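Local coordinates for protein C-glycoside 3-oxidase (Microbacterium trichothecenolyticum, PDB 7DVE) that oxidises the C3 hydroxyl group of the sugar in C-glycosides such as isoorientin and mangiferin, using bound FAD and reducing oxygen to hydrogen peroxide, at residues G43-D48 with L231-L236; F117-G122 with A274-Q279. One frame throughout, in Å; residues are numbered along the deposited sequence.

Contact 1: residues G43-D48 with L231-L236. With FAD (flavin-adenine dinucleotide), chain C.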
ATOM      1  N   GLY A  43       2.921 -16.149  -1.113  1.00 60.60           N
ATOM      2  CA  GLY A  43       1.569 -16.421  -1.566  1.00 58.03           C
ATOM      3  C   GLY A  43       1.526 -17.084  -2.930  1.00 59.37           C
ATOM      4  O   GLY A  43       2.535 -17.162  -3.644  1.00 60.67           O
ATOM      5  N   PRO A  44       0.360 -17.597  -3.312  1.00 60.20           N
ATOM      6  CA  PRO A  44       0.198 -18.144  -4.664  1.00 61.25           C
ATOM      7  C   PRO A  44       0.087 -17.043  -5.709  1.00 60.44           C
ATOM      8  O   PRO A  44      -0.029 -15.853  -5.411  1.00 59.19           O
ATOM      9  CB  PRO A  44      -1.110 -18.934  -4.575  1.00 60.68           C
ATOM     10  CG  PRO A  44      -1.885 -18.226  -3.485  1.00 56.82           C
ATOM     11  CD  PRO A  44      -0.856 -17.764  -2.494  1.00 58.54           C
ATOM     12  N   THR A  45       0.120 -17.473  -6.965  1.00 58.91           N
ATOM     13  CA  THR A  45      -0.330 -16.649  -8.079  1.00 59.35           C
ATOM     14  C   THR A  45      -1.831 -16.830  -8.220  1.00 59.95           C
ATOM     15  O   THR A  45      -2.288 -17.952  -8.469  1.00 59.11           O
ATOM     16  CB  THR A  45       0.355 -17.076  -9.380  1.00 59.42           C
ATOM     17  OG1 THR A  45       1.754 -17.267  -9.143  1.00 64.14           O
ATOM     18  CG2 THR A  45       0.144 -16.049 -10.465  1.00 57.45           C
ATOM     19  N   VAL A  46      -2.599 -15.743  -8.097  1.00 58.40           N
ATOM     20  CA  VAL A  46      -4.056 -15.834  -8.156  1.00 58.13           C
ATOM     21  C   VAL A  46      -4.655 -15.135  -9.368  1.00 59.94           C
ATOM     22  O   VAL A  46      -5.879 -15.161  -9.533  1.00 61.40           O
ATOM     23  CB  VAL A  46      -4.706 -15.299  -6.861  1.00 59.45           C
ATOM     24  CG1 VAL A  46      -4.163 -16.051  -5.633  1.00 57.52           C
ATOM     25  CG2 VAL A  46      -4.473 -13.792  -6.725  1.00 57.45           C
ATOM     26  N   SER A  47      -3.841 -14.534 -10.237  1.00 60.03           N
ATOM     27  CA  SER A  47      -4.349 -13.722 -11.338  1.00 59.58           C
ATOM     28  C   SER A  47      -3.361 -13.737 -12.496  1.00 59.92           C
ATOM     29  O   SER A  47      -2.188 -14.084 -12.329  1.00 61.30           O
ATOM     30  CB  SER A  47      -4.602 -12.284 -10.892  1.00 57.17           C
ATOM     31  OG  SER A  47      -3.448 -11.767 -10.265  1.00 57.77           O
ATOM     32  N   ASP A  48      -3.854 -13.337 -13.678  1.00 60.96           N
ATOM     33  CA  ASP A  48      -3.105 -13.343 -14.939  1.00 62.96           C
ATOM     34  C   ASP A  48      -3.164 -11.968 -15.600  1.00 64.27           C
ATOM     35  O   ASP A  48      -4.272 -11.430 -15.811  1.00 60.37           O
ATOM     36  CB  ASP A  48      -3.646 -14.387 -15.925  1.00 62.56           C
ATOM     37  CG  ASP A  48      -2.632 -14.765 -16.974  1.00 63.41           C
ATOM     38  OD1 ASP A  48      -1.452 -14.954 -16.604  1.00 66.48           O
ATOM     39  OD2 ASP A  48      -2.998 -14.879 -18.164  1.00 69.16           O
ATOM     40  N   LEU A 231      10.426 -15.130 -11.054  1.00 68.82           N
ATOM     41  CA  LEU A 231       9.460 -14.961  -9.976  1.00 68.44           C
ATOM     42  C   LEU A 231       9.074 -16.336  -9.454  1.00 69.02           C
ATOM     43  O   LEU A 231       8.464 -17.128 -10.182  1.00 67.27           O
ATOM     44  CB  LEU A 231       8.207 -14.219 -10.448  1.00 68.48           C
ATOM     45  CG  LEU A 231       7.344 -13.605  -9.335  1.00 66.00           C
ATOM     46  CD1 LEU A 231       6.572 -12.382  -9.842  1.00 65.76           C
ATOM     47  CD2 LEU A 231       6.409 -14.630  -8.752  1.00 65.18           C
ATOM     48  N   PHE A 232       9.402 -16.595  -8.192  1.00 68.02           N
ATOM     49  CA  PHE A 232       9.034 -17.812  -7.486  1.00 69.47           C
ATOM     50  C   PHE A 232       7.907 -17.452  -6.529  1.00 68.90           C
ATOM     51  O   PHE A 232       8.150 -16.817  -5.497  1.00 65.80           O
ATOM     52  CB  PHE A 232      10.228 -18.381  -6.730  1.00 69.82           C
ATOM     53  CG  PHE A 232      11.405 -18.665  -7.604  1.00 72.88           C
ATOM     54  CD1 PHE A 232      12.364 -17.691  -7.835  1.00 72.72           C
ATOM     55  CD2 PHE A 232      11.544 -19.900  -8.218  1.00 75.72           C
ATOM     56  CE1 PHE A 232      13.453 -17.948  -8.647  1.00 74.53           C
ATOM     57  CE2 PHE A 232      12.629 -20.164  -9.038  1.00 79.32           C
ATOM     58  CZ  PHE A 232      13.582 -19.184  -9.255  1.00 78.86           C
ATOM     59  N   ASP A 233       6.679 -17.840  -6.883  1.00 66.86           N
ATOM     60  CA  ASP A 233       5.578 -17.775  -5.935  1.00 66.87           C
ATOM     61  C   ASP A 233       5.685 -18.938  -4.943  1.00 70.27           C
ATOM     62  O   ASP A 233       6.535 -19.827  -5.077  1.00 72.49           O
ATOM     63  CB  ASP A 233       4.217 -17.747  -6.662  1.00 67.08           C
ATOM     64  CG  ASP A 233       3.833 -19.079  -7.355  1.00 69.08           C
ATOM     65  OD1 ASP A 233       4.488 -20.133  -7.160  1.00 72.00           O
ATOM     66  OD2 ASP A 233       2.839 -19.053  -8.126  1.00 63.67           O
ATOM     67  N   GLU A 234       4.817 -18.917  -3.931  1.00 68.77           N
ATOM     68  CA  GLU A 234       4.804 -19.956  -2.908  1.00 70.93           C
ATOM     69  C   GLU A 234       6.229 -20.251  -2.427  1.00 72.70           C
ATOM     70  O   GLU A 234       6.674 -21.397  -2.355  1.00 78.18           O
ATOM     71  CB  GLU A 234       4.104 -21.216  -3.426  1.00 75.76           C
ATOM     72  CG  GLU A 234       2.752 -20.937  -4.083  1.00 75.73           C
ATOM     73  CD  GLU A 234       1.940 -22.197  -4.325  1.00 83.14           C
ATOM     74  OE1 GLU A 234       1.680 -22.945  -3.362  1.00 88.76           O
ATOM     75  OE2 GLU A 234       1.565 -22.449  -5.487  1.00 84.88           O
ATOM     76  N   SER A 235       6.960 -19.182  -2.124  1.00 70.27           N
ATOM     77  CA  SER A 235       8.358 -19.274  -1.713  1.00 71.52           C
ATOM     78  C   SER A 235       8.549 -18.373  -0.502  1.00 70.29           C
ATOM     79  O   SER A 235       8.558 -17.143  -0.640  1.00 68.75           O
ATOM     80  CB  SER A 235       9.293 -18.876  -2.848  1.00 67.73           C
ATOM     81  OG  SER A 235       9.229 -19.836  -3.889  1.00 72.50           O
ATOM     82  N   LEU A 236       8.696 -18.979   0.677  1.00 69.82           N
ATOM     83  CA  LEU A 236       8.828 -18.227   1.914  1.00 70.05           C
ATOM     84  C   LEU A 236      10.292 -17.950   2.217  1.00 71.86           C
ATOM     85  O   LEU A 236      11.107 -18.871   2.266  1.00 74.04           O
ATOM     86  CB  LEU A 236       8.193 -18.987   3.076  1.00 71.41           C
ATOM     87  CG  LEU A 236       8.457 -18.419   4.474  1.00 69.50           C
ATOM     88  CD1 LEU A 236       7.760 -17.073   4.671  1.00 66.09           C
ATOM     89  CD2 LEU A 236       8.016 -19.416   5.532  1.00 68.04           C
TER
HETATM   90  PA  FAD C 801       2.310  -5.594  -0.060  1.00 52.71           P
HETATM   91  O1A FAD C 801       1.749  -6.184   1.179  1.00 53.98           O
HETATM   92  O2A FAD C 801       1.390  -4.953  -1.028  1.00 51.84           O
HETATM   93  O5B FAD C 801       3.113  -6.832  -0.713  1.00 55.82           O
HETATM   94  C5B FAD C 801       4.096  -7.514   0.070  1.00 52.77           C
HETATM   95  C4B FAD C 801       4.234  -8.937  -0.406  1.00 54.23           C
HETATM   96  O4B FAD C 801       5.302  -9.515   0.401  1.00 55.29           O
HETATM   97  C3B FAD C 801       2.972  -9.759  -0.073  1.00 56.76           C
HETATM   98  O3B FAD C 801       2.532 -10.415  -1.278  1.00 55.53           O
HETATM   99  C2B FAD C 801       3.528 -10.780   0.931  1.00 54.00           C
HETATM  100  O2B FAD C 801       2.917 -12.064   0.781  1.00 53.14           O
HETATM  101  C1B FAD C 801       4.982 -10.893   0.521  1.00 56.53           C
HETATM  102  N9A FAD C 801       5.812 -11.476   1.637  1.00 58.82           N
HETATM  103  C8A FAD C 801       5.769 -10.975   2.883  1.00 57.00           C
HETATM  104  N7A FAD C 801       6.608 -11.678   3.651  1.00 58.51           N
HETATM  105  C5A FAD C 801       7.171 -12.623   2.896  1.00 61.01           C
HETATM  106  C6A FAD C 801       8.083 -13.560   3.187  1.00 63.10           C
HETATM  107  N6A FAD C 801       8.514 -13.592   4.449  1.00 63.88           N
HETATM  108  N1A FAD C 801       8.549 -14.426   2.267  1.00 63.15           N
HETATM  109  C2A FAD C 801       8.050 -14.329   0.966  1.00 63.43           C
HETATM  110  N3A FAD C 801       7.103 -13.328   0.677  1.00 60.31           N
HETATM  111  C4A FAD C 801       6.684 -12.497   1.647  1.00 60.47           C
HETATM  112  N1  FAD C 801      -3.143   1.974  -0.891  1.00 46.90           N
HETATM  113  C2  FAD C 801      -3.106   3.212  -1.510  1.00 48.94           C
HETATM  114  O2  FAD C 801      -2.027   3.789  -1.575  1.00 47.44           O
HETATM  115  N3  FAD C 801      -4.282   3.780  -2.027  1.00 49.43           N
HETATM  116  C4  FAD C 801      -5.499   3.065  -1.962  1.00 46.34           C
HETATM  117  O4  FAD C 801      -6.521   3.565  -2.442  1.00 44.99           O
HETATM  118  C4X FAD C 801      -5.517   1.823  -1.337  1.00 47.60           C
HETATM  119  N5  FAD C 801      -6.659   1.109  -1.187  1.00 48.00           N
HETATM  120  C5X FAD C 801      -6.603  -0.162  -0.693  1.00 47.91           C
HETATM  121  C6  FAD C 801      -7.752  -0.975  -0.659  1.00 46.89           C
HETATM  122  C7  FAD C 801      -7.713  -2.292  -0.215  1.00 47.81           C
HETATM  123  C7M FAD C 801      -8.995  -3.162  -0.200  1.00 47.59           C
HETATM  124  C8  FAD C 801      -6.499  -2.826   0.221  1.00 47.10           C
HETATM  125  C8M FAD C 801      -6.442  -4.282   0.720  1.00 46.92           C
HETATM  126  C9  FAD C 801      -5.350  -2.024   0.201  1.00 48.01           C
HETATM  127  C9A FAD C 801      -5.391  -0.691  -0.246  1.00 46.91           C
HETATM  128  N10 FAD C 801      -4.289   0.093  -0.250  1.00 48.35           N
HETATM  129  C10 FAD C 801      -4.329   1.301  -0.817  1.00 47.89           C
HETATM  130  C1' FAD C 801      -2.986  -0.340   0.331  1.00 47.91           C
HETATM  131  C2' FAD C 801      -1.974  -0.898  -0.677  1.00 49.69           C
HETATM  132  O2' FAD C 801      -2.481  -2.143  -1.187  1.00 49.02           O
HETATM  133  C3' FAD C 801      -0.571  -1.067  -0.005  1.00 48.66           C
HETATM  134  O3' FAD C 801      -0.092   0.207   0.449  1.00 49.14           O
HETATM  135  C4' FAD C 801       0.467  -1.580  -1.005  1.00 50.60           C
HETATM  136  O4' FAD C 801       0.032  -2.818  -1.548  1.00 49.37           O
HETATM  137  C5' FAD C 801       1.835  -1.796  -0.301  1.00 52.64           C
HETATM  138  O5' FAD C 801       2.748  -2.483  -1.179  1.00 52.08           O
HETATM  139  P   FAD C 801       4.008  -3.356  -0.659  1.00 53.84           P
HETATM  140  O1P FAD C 801       4.631  -4.148  -1.755  1.00 54.13           O
HETATM  141  O2P FAD C 801       4.839  -2.410   0.115  1.00 54.87           O
HETATM  142  O3P FAD C 801       3.453  -4.527   0.311  1.00 54.12           O
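Glu234 N donates to Gly43 O over 2.9 Å with an N-H...O angle of 163°, joining the loop 43-48 to the turn between strands 229-232 and 235-243. Both belong to the Rossmann-type FAD-binding fold of this GMC oxidoreductase: strands 37-40 and 229-232 are neighbours in its parallel sheet, and the loop and the turn follow their respective ends. Beside this bond, the side chains of Asp233 and Thr45 cross at about a right angle. Asp233 CG lies between its own backbone N and carbonyl carbon (chi1 70°), which brings OD2 to Thr45. The separation of Thr45 OG1 and Asp233 OD2, 2.3 Å, is too short to trust as a length, while Thr45 N adds a weak bond to the same OD2 at 3.4 Å. Glu234 contributes its aliphatic part, with CG 3.8 Å from Pro44 CA. In the next shell, Arg256 makes long, weak ion pairs with Asp233 and Glu234, and Glu41, an FAD-binding residue, accepts a hydrogen bond from Gly43 N. Strand 235-243 then runs on to the cofactor, where Ser235 O lies 3.3 Å from FAD C2A and Leu236 CD1 3.6 Å from FAD N6A. The turn itself is tied internally by Ser235 OG, which donates to Asp233 O at 2.9 Å.

Contact 2: residues F117-G122 with A274-Q279; sequences FSSNVG and ALRTPQ. With FAD (flavin-adenine dinucleotide), chain C.
Arg276 NH2 is gripped by two acceptors, Ser118 O at 2.7 Å and a water at 3.1 Å, both in the plane of the guanidinium. The bond to Ser118 O is fairly straight (N-H...O 158°), although the donor rises well above the carbonyl plane. The water also accepts from Ser118 N and donates to FAD O1A at 2.8 Å, so it relays both segments to the cofactor's pyrophosphate. Arg276 NH1 donates to Ser119 OG at 2.8 Å, somewhat tilted from the guanidinium plane; that hydroxyl also bonds to Tyr393, whereas Ser118 OG turns to Gly96 O. A salt bridge from Arg276 NE to Asp273 fixes the remaining corner. The flat group is sandwiched: Phe117 CB covers one face, 3.6 Å from NH2, and FAD covers the other through C2B of the ribose and C8A of the adenine, the latter 3.4 Å above the plane and offset toward the rim. A bend at chi3 (-82°) turns the end of the arginine chain into this slot. The Phe117 ring is set at 77° to the guanidinium, and its CE2 packs against Leu275 CD1 at 3.5 Å, with Met398 of strand 396-401 touching both side chains. An alanine in place of Arg276 would probably leave Ser118 O and Asp273 without their charged mate and open a gap between Phe117 and the adenosine. Buried in the FAD pocket, the contact joins the loop holding the FAD-binding residues Ser118 and Asn120 to the start of helix 276-283, which follows strand 267-270 of the Rossmann-type sheet, as part of the dinucleotide site of a GMC oxidoreductase.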
ATOM      1  N   PHE A 117      -3.130  -8.252   6.231  1.00 49.07           N
ATOM      2  CA  PHE A 117      -2.090  -8.664   5.301  1.00 46.35           C
ATOM      3  C   PHE A 117      -2.744  -9.309   4.087  1.00 49.58           C
ATOM      4  O   PHE A 117      -3.901  -9.736   4.146  1.00 49.29           O
ATOM      5  CB  PHE A 117      -1.121  -9.682   5.914  1.00 50.05           C
ATOM      6  CG  PHE A 117      -0.718  -9.381   7.329  1.00 51.52           C
ATOM      7  CD1 PHE A 117      -1.494  -9.823   8.395  1.00 48.73           C
ATOM      8  CD2 PHE A 117       0.453  -8.692   7.592  1.00 51.22           C
ATOM      9  CE1 PHE A 117      -1.141  -9.562   9.671  1.00 48.66           C
ATOM     10  CE2 PHE A 117       0.826  -8.422   8.905  1.00 50.78           C
ATOM     11  CZ  PHE A 117       0.026  -8.863   9.942  1.00 51.47           C
ATOM     12  N   SER A 118      -1.974  -9.413   3.001  1.00 47.01           N
ATOM     13  CA  SER A 118      -2.299 -10.232   1.832  1.00 50.02           C
ATOM     14  C   SER A 118      -1.088 -11.091   1.481  1.00 49.79           C
ATOM     15  O   SER A 118       0.045 -10.621   1.536  1.00 52.18           O
ATOM     16  CB  SER A 118      -2.677  -9.389   0.590  1.00 49.09           C
ATOM     17  OG  SER A 118      -3.922  -8.744   0.751  1.00 49.08           O
ATOM     18  N   SER A 119      -1.324 -12.339   1.095  1.00 50.51           N
ATOM     19  CA  SER A 119      -0.243 -13.260   0.733  1.00 53.64           C
ATOM     20  C   SER A 119      -0.560 -13.821  -0.648  1.00 55.39           C
ATOM     21  O   SER A 119      -1.325 -14.785  -0.766  1.00 55.81           O
ATOM     22  CB  SER A 119      -0.095 -14.372   1.759  1.00 52.95           C
ATOM     23  OG  SER A 119       0.626 -13.915   2.893  1.00 54.38           O
ATOM     24  N   ASN A 120       0.026 -13.215  -1.683  1.00 55.59           N
ATOM     25  CA  ASN A 120      -0.267 -13.560  -3.076  1.00 55.20           C
ATOM     26  C   ASN A 120       0.668 -12.777  -3.985  1.00 52.90           C
ATOM     27  O   ASN A 120       1.273 -11.786  -3.569  1.00 53.18           O
ATOM     28  CB  ASN A 120      -1.723 -13.267  -3.431  1.00 52.37           C
ATOM     29  CG  ASN A 120      -2.092 -11.807  -3.209  1.00 53.44           C
ATOM     30  OD1 ASN A 120      -2.616 -11.441  -2.147  1.00 50.79           O
ATOM     31  ND2 ASN A 120      -1.816 -10.957  -4.215  1.00 50.72           N
ATOM     32  N   VAL A 121       0.800 -13.237  -5.228  1.00 56.16           N
ATOM     33  CA  VAL A 121       1.572 -12.461  -6.195  1.00 55.46           C
ATOM     34  C   VAL A 121       0.799 -11.186  -6.498  1.00 51.33           C
ATOM     35  O   VAL A 121      -0.409 -11.220  -6.750  1.00 53.09           O
ATOM     36  CB  VAL A 121       1.880 -13.299  -7.448  1.00 57.45           C
ATOM     37  CG1 VAL A 121       2.528 -12.442  -8.550  1.00 55.73           C
ATOM     38  CG2 VAL A 121       2.847 -14.450  -7.073  1.00 59.37           C
ATOM     39  N   GLY A 122       1.465 -10.041  -6.365  1.00 51.87           N
ATOM     40  CA  GLY A 122       0.810  -8.749  -6.409  1.00 52.53           C
ATOM     41  C   GLY A 122       0.617  -8.081  -5.057  1.00 52.96           C
ATOM     42  O   GLY A 122       0.352  -6.867  -5.015  1.00 49.17           O
ATOM     43  N   ALA A 274       4.892  -3.499   5.820  1.00 52.68           N
ATOM     44  CA  ALA A 274       5.474  -2.804   6.965  1.00 53.61           C
ATOM     45  C   ALA A 274       5.590  -3.654   8.228  1.00 55.67           C
ATOM     46  O   ALA A 274       6.238  -3.209   9.191  1.00 54.50           O
ATOM     47  CB  ALA A 274       4.660  -1.553   7.293  1.00 52.22           C
ATOM     48  N   LEU A 275       4.967  -4.834   8.293  1.00 54.84           N
ATOM     49  CA  LEU A 275       5.133  -5.637   9.505  1.00 55.03           C
ATOM     50  C   LEU A 275       5.902  -6.917   9.272  1.00 56.45           C
ATOM     51  O   LEU A 275       6.628  -7.347  10.172  1.00 58.95           O
ATOM     52  CB  LEU A 275       3.781  -5.980  10.137  1.00 51.82           C
ATOM     53  CG  LEU A 275       2.858  -4.778  10.296  1.00 51.81           C
ATOM     54  CD1 LEU A 275       1.432  -5.239  10.230  1.00 50.37           C
ATOM     55  CD2 LEU A 275       3.154  -3.995  11.576  1.00 52.14           C
ATOM     56  N   ARG A 276       5.796  -7.516   8.081  1.00 56.26           N
ATOM     57  CA  ARG A 276       6.543  -8.737   7.818  1.00 57.09           C
ATOM     58  C   ARG A 276       7.992  -8.461   7.425  1.00 58.14           C
ATOM     59  O   ARG A 276       8.842  -9.345   7.608  1.00 61.49           O
ATOM     60  CB  ARG A 276       5.835  -9.568   6.754  1.00 53.85           C
ATOM     61  CG  ARG A 276       4.588 -10.245   7.273  1.00 52.54           C
ATOM     62  CD  ARG A 276       4.002 -11.181   6.254  1.00 52.52           C
ATOM     63  NE  ARG A 276       3.183 -10.437   5.304  1.00 56.64           N
ATOM     64  CZ  ARG A 276       2.455 -10.977   4.333  1.00 54.70           C
ATOM     65  NH1 ARG A 276       2.499 -12.272   4.076  1.00 53.31           N
ATOM     66  NH2 ARG A 276       1.653 -10.192   3.609  1.00 51.47           N
ATOM     67  N   THR A 277       8.290  -7.247   6.941  1.00 57.52           N
ATOM     68  CA  THR A 277       9.678  -6.844   6.698  1.00 58.96           C
ATOM     69  C   THR A 277      10.470  -6.739   7.998  1.00 59.19           C
ATOM     70  O   THR A 277      11.548  -7.362   8.097  1.00 60.33           O
ATOM     71  CB  THR A 277       9.706  -5.526   5.907  1.00 57.68           C
ATOM     72  OG1 THR A 277       9.160  -5.730   4.599  1.00 55.57           O
ATOM     73  CG2 THR A 277      11.119  -4.975   5.795  1.00 57.09           C
ATOM     74  N   PRO A 278      10.016  -5.988   9.020  1.00 59.22           N
ATOM     75  CA  PRO A 278      10.691  -6.091  10.334  1.00 59.90           C
ATOM     76  C   PRO A 278      10.714  -7.512  10.873  1.00 61.20           C
ATOM     77  O   PRO A 278      11.708  -7.899  11.500  1.00 61.34           O
ATOM     78  CB  PRO A 278       9.869  -5.167  11.250  1.00 58.90           C
ATOM     79  CG  PRO A 278       9.076  -4.310  10.351  1.00 59.26           C
ATOM     80  CD  PRO A 278       8.857  -5.077   9.073  1.00 56.36           C
ATOM     81  N   GLN A 279       9.645  -8.296  10.654  1.00 59.33           N
ATOM     82  CA  GLN A 279       9.647  -9.702  11.063  1.00 62.10           C
ATOM     83  C   GLN A 279      10.851 -10.451  10.499  1.00 64.71           C
ATOM     84  O   GLN A 279      11.595 -11.110  11.244  1.00 65.46           O
ATOM     85  CB  GLN A 279       8.347 -10.377  10.623  1.00 62.25           C
ATOM     86  CG  GLN A 279       8.135 -11.767  11.203  1.00 59.95           C
ATOM     87  CD  GLN A 279       6.871 -12.408  10.683  1.00 60.28           C
ATOM     88  OE1 GLN A 279       6.529 -12.281   9.497  1.00 60.27           O
ATOM     89  NE2 GLN A 279       6.153 -13.083  11.566  1.00 60.07           N
TER
HETATM   90  PA  FAD C 801       2.310  -5.594  -0.060  1.00 52.71           P
HETATM   91  O1A FAD C 801       1.749  -6.184   1.179  1.00 53.98           O
HETATM   92  O2A FAD C 801       1.390  -4.953  -1.028  1.00 51.84           O
HETATM   93  O5B FAD C 801       3.113  -6.832  -0.713  1.00 55.82           O
HETATM   94  C5B FAD C 801       4.096  -7.514   0.070  1.00 52.77           C
HETATM   95  C4B FAD C 801       4.234  -8.937  -0.406  1.00 54.23           C
HETATM   96  O4B FAD C 801       5.302  -9.515   0.401  1.00 55.29           O
HETATM   97  C3B FAD C 801       2.972  -9.759  -0.073  1.00 56.76           C
HETATM   98  O3B FAD C 801       2.532 -10.415  -1.278  1.00 55.53           O
HETATM   99  C2B FAD C 801       3.528 -10.780   0.931  1.00 54.00           C
HETATM  100  O2B FAD C 801       2.917 -12.064   0.781  1.00 53.14           O
HETATM  101  C1B FAD C 801       4.982 -10.893   0.521  1.00 56.53           C
HETATM  102  N9A FAD C 801       5.812 -11.476   1.637  1.00 58.82           N
HETATM  103  C8A FAD C 801       5.769 -10.975   2.883  1.00 57.00           C
HETATM  104  N7A FAD C 801       6.608 -11.678   3.651  1.00 58.51           N
HETATM  105  C5A FAD C 801       7.171 -12.623   2.896  1.00 61.01           C
HETATM  106  C6A FAD C 801       8.083 -13.560   3.187  1.00 63.10           C
HETATM  107  N6A FAD C 801       8.514 -13.592   4.449  1.00 63.88           N
HETATM  108  N1A FAD C 801       8.549 -14.426   2.267  1.00 63.15           N
HETATM  109  C2A FAD C 801       8.050 -14.329   0.966  1.00 63.43           C
HETATM  110  N3A FAD C 801       7.103 -13.328   0.677  1.00 60.31           N
HETATM  111  C4A FAD C 801       6.684 -12.497   1.647  1.00 60.47           C
HETATM  112  N1  FAD C 801      -3.143   1.974  -0.891  1.00 46.90           N
HETATM  113  C2  FAD C 801      -3.106   3.212  -1.510  1.00 48.94           C
HETATM  114  O2  FAD C 801      -2.027   3.789  -1.575  1.00 47.44           O
HETATM  115  N3  FAD C 801      -4.282   3.780  -2.027  1.00 49.43           N
HETATM  116  C4  FAD C 801      -5.499   3.065  -1.962  1.00 46.34           C
HETATM  117  O4  FAD C 801      -6.521   3.565  -2.442  1.00 44.99           O
HETATM  118  C4X FAD C 801      -5.517   1.823  -1.337  1.00 47.60           C
HETATM  119  N5  FAD C 801      -6.659   1.109  -1.187  1.00 48.00           N
HETATM  120  C5X FAD C 801      -6.603  -0.162  -0.693  1.00 47.91           C
HETATM  121  C6  FAD C 801      -7.752  -0.975  -0.659  1.00 46.89           C
HETATM  122  C7  FAD C 801      -7.713  -2.292  -0.215  1.00 47.81           C
HETATM  123  C7M FAD C 801      -8.995  -3.162  -0.200  1.00 47.59           C
HETATM  124  C8  FAD C 801      -6.499  -2.826   0.221  1.00 47.10           C
HETATM  125  C8M FAD C 801      -6.442  -4.282   0.720  1.00 46.92           C
HETATM  126  C9  FAD C 801      -5.350  -2.024   0.201  1.00 48.01           C
HETATM  127  C9A FAD C 801      -5.391  -0.691  -0.246  1.00 46.91           C
HETATM  128  N10 FAD C 801      -4.289   0.093  -0.250  1.00 48.35           N
HETATM  129  C10 FAD C 801      -4.329   1.301  -0.817  1.00 47.89           C
HETATM  130  C1' FAD C 801      -2.986  -0.340   0.331  1.00 47.91           C
HETATM  131  C2' FAD C 801      -1.974  -0.898  -0.677  1.00 49.69           C
HETATM  132  O2' FAD C 801      -2.481  -2.143  -1.187  1.00 49.02           O
HETATM  133  C3' FAD C 801      -0.571  -1.067  -0.005  1.00 48.66           C
HETATM  134  O3' FAD C 801      -0.092   0.207   0.449  1.00 49.14           O
HETATM  135  C4' FAD C 801       0.467  -1.580  -1.005  1.00 50.60           C
HETATM  136  O4' FAD C 801       0.032  -2.818  -1.548  1.00 49.37           O
HETATM  137  C5' FAD C 801       1.835  -1.796  -0.301  1.00 52.64           C
HETATM  138  O5' FAD C 801       2.748  -2.483  -1.179  1.00 52.08           O
HETATM  139  P   FAD C 801       4.008  -3.356  -0.659  1.00 53.84           P
HETATM  140  O1P FAD C 801       4.631  -4.148  -1.755  1.00 54.13           O
HETATM  141  O2P FAD C 801       4.839  -2.410   0.115  1.00 54.87           O
HETATM  142  O3P FAD C 801       3.453  -4.527   0.311  1.00 54.12           O
HETATM  143  O   HOH W   1       0.337  -7.452   3.203  1.00 50.22           O

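How the contacts relate
The centre of contact 1 lies about 18 Å from the centre of the chain, near the surface, and that of contact 2, which is buried, about 10 Å; the two centres are about 13 Å apart. Their segments alternate along the sequence and meet directly: Pro44 O and Val121 N are 2.8 Å apart, a probable hydrogen bond, and Asp233 CB packs on Val121 CG2 at 3.6 Å. The chemistry changes with depth. Contact 1 relies on a backbone bond and partly exposed carboxylates with weak charge partners; contact 2 places a cation in a buried slot, paired and hydrogen-bonded. Both touch FAD, contact 1 at the adenine and contact 2 at adenine, ribose and, through water, phosphate.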